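Local coordinates for protein lysyl oxidase (Pichia pastoris, PDB 1W7C) that is a copper- and topaquinone-containing lysyl oxidase that probably catalyses the oxidative deamination of primary amines, lysine side chains among them, at residues I324-E329 with N679-E684. Sequence-based numbering, arbitrary orientation.
Sequences ITFKGE and NYFDSE
Phe326 and Phe681 meet rim to rim, a worked example of how a beta hairpin and a distant loop can be joined by side chains and one water. The edge of Phe326 at CD1 and CE1 reaches Phe681: CD1 lies 3.9 Å from Phe681 CZ, and CE1 equally close to CZ and CE2. Each ring presents its edge to the other while the side chains cross at about a right angle; Lys327 CG sits 3.8 Å above one face of Phe326. An alanine in place of Phe326 would probably open a gap beside Phe681 CZ and CE2 and deprive Lys327 CG of the face it rests on. A hairpin of the copper amine oxidase enzyme domain, strands 318-326 and 329-344, closes here through a type I' turn from Phe326 to Glu329, and the loop after strand 670-678 packs against it. Tyr680 backs the second ring, its CD2 over the centre of Phe681, 3.5 Å above the plane. Glu329 runs past Tyr680 in the opposite direction: CB lies 3.6 Å from Tyr680 OH, CG stands anti to the carbonyl carbon (chi1 -59°), and beyond it the extended chain brings CD to 3.8 Å from the same OH. At the tip, OE1 accepts a longer bond from a water 2.7 Å from Tyr680 OH and 2.6 Å from Phe326 O. Arg570 forms a salt bridge with OE1 and a cation-pi contact with Tyr680.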
# COMPACT_ATOMS: atom_id res chain seq x y z
N ILE A 324 2.39 -13.07 20.35
CA ILE A 324 2.63 -11.67 20.02
C ILE A 324 1.88 -10.82 21.03
O ILE A 324 0.66 -10.87 21.10
CB ILE A 324 2.19 -11.28 18.60
CG1 ILE A 324 2.86 -12.16 17.56
CG2 ILE A 324 2.55 -9.80 18.37
CD1 ILE A 324 2.47 -11.88 16.14
N THR A 325 2.64 -10.08 21.82
CA THR A 325 2.09 -9.21 22.84
C THR A 325 2.40 -7.75 22.58
O THR A 325 3.44 -7.42 22.01
CB THR A 325 2.65 -9.58 24.24
OG1 THR A 325 4.05 -9.27 24.31
CG2 THR A 325 2.41 -11.07 24.52
N PHE A 326 1.50 -6.88 23.02
CA PHE A 326 1.73 -5.43 22.97
C PHE A 326 1.26 -4.86 24.31
O PHE A 326 0.17 -5.18 24.78
CB PHE A 326 1.01 -4.78 21.79
CG PHE A 326 1.24 -3.31 21.71
CD1 PHE A 326 0.23 -2.40 21.96
CD2 PHE A 326 2.48 -2.83 21.38
CE1 PHE A 326 0.48 -1.01 21.91
CE2 PHE A 326 2.73 -1.47 21.32
CZ PHE A 326 1.71 -0.55 21.58
N LYS A 327 2.13 -4.08 24.94
CA LYS A 327 1.88 -3.52 26.27
C LYS A 327 1.36 -4.57 27.24
O LYS A 327 0.40 -4.34 27.99
CB LYS A 327 0.99 -2.27 26.17
CG LYS A 327 1.71 -1.13 25.48
CD LYS A 327 0.94 0.19 25.53
CE LYS A 327 1.81 1.34 25.01
NZ LYS A 327 2.87 1.69 26.00
N GLY A 328 1.99 -5.74 27.20
CA GLY A 328 1.74 -6.78 28.20
C GLY A 328 0.53 -7.67 27.97
O GLY A 328 0.23 -8.49 28.81
N GLU A 329 -0.16 -7.49 26.84
CA GLU A 329 -1.30 -8.32 26.53
C GLU A 329 -1.09 -9.03 25.20
O GLU A 329 -0.69 -8.41 24.21
CB GLU A 329 -2.59 -7.48 26.44
CG GLU A 329 -2.94 -6.72 27.72
CD GLU A 329 -4.28 -6.01 27.60
OE1 GLU A 329 -4.31 -4.85 27.15
OE2 GLU A 329 -5.33 -6.62 27.88
N ASN A 679 -10.79 0.55 19.03
CA ASN A 679 -11.40 0.55 20.36
C ASN A 679 -10.74 -0.41 21.34
O ASN A 679 -11.31 -0.78 22.35
CB ASN A 679 -12.92 0.33 20.26
CG ASN A 679 -13.59 1.44 19.53
OD1 ASN A 679 -13.17 2.60 19.57
ND2 ASN A 679 -14.69 1.11 18.88
N TYR A 680 -9.50 -0.81 21.04
CA TYR A 680 -8.77 -1.77 21.84
C TYR A 680 -8.26 -1.10 23.13
O TYR A 680 -8.13 -1.75 24.16
CB TYR A 680 -7.59 -2.32 21.02
CG TYR A 680 -6.79 -3.37 21.74
CD1 TYR A 680 -7.28 -4.64 21.90
CD2 TYR A 680 -5.52 -3.07 22.26
CE1 TYR A 680 -6.57 -5.60 22.57
CE2 TYR A 680 -4.81 -4.01 22.92
CZ TYR A 680 -5.32 -5.27 23.08
OH TYR A 680 -4.57 -6.17 23.77
N PHE A 681 -7.97 0.19 23.04
CA PHE A 681 -7.68 1.06 24.16
C PHE A 681 -8.75 2.16 24.24
O PHE A 681 -9.64 2.24 23.40
CB PHE A 681 -6.29 1.68 23.99
CG PHE A 681 -5.15 0.67 23.89
CD1 PHE A 681 -4.80 -0.15 24.96
CD2 PHE A 681 -4.35 0.63 22.74
CE1 PHE A 681 -3.75 -1.03 24.85
CE2 PHE A 681 -3.26 -0.24 22.66
CZ PHE A 681 -2.96 -1.05 23.71
N ASP A 682 -8.61 3.06 25.20
CA ASP A 682 -9.40 4.27 25.24
C ASP A 682 -8.88 5.37 24.31
O ASP A 682 -9.61 6.32 24.02
CB ASP A 682 -9.43 4.82 26.67
CG ASP A 682 -10.22 3.98 27.63
OD1 ASP A 682 -10.98 3.09 27.20
OD2 ASP A 682 -10.15 4.23 28.86
N SER A 683 -7.65 5.24 23.87
CA SER A 683 -6.98 6.25 23.08
C SER A 683 -5.87 5.60 22.25
O SER A 683 -5.52 4.42 22.43
CB SER A 683 -6.41 7.33 23.99
OG SER A 683 -5.46 6.77 24.88
N GLU A 684 -5.28 6.41 21.39
CA GLU A 684 -4.18 6.00 20.53
C GLU A 684 -2.89 5.92 21.37
O GLU A 684 -2.52 6.85 22.10
CB GLU A 684 -4.10 7.02 19.40
CG GLU A 684 -3.10 6.73 18.31
CD GLU A 684 -1.69 7.13 18.67
OE1 GLU A 684 -1.47 8.29 19.13
OE2 GLU A 684 -0.79 6.29 18.48
O HOH W 1 -2.40 -4.71 24.58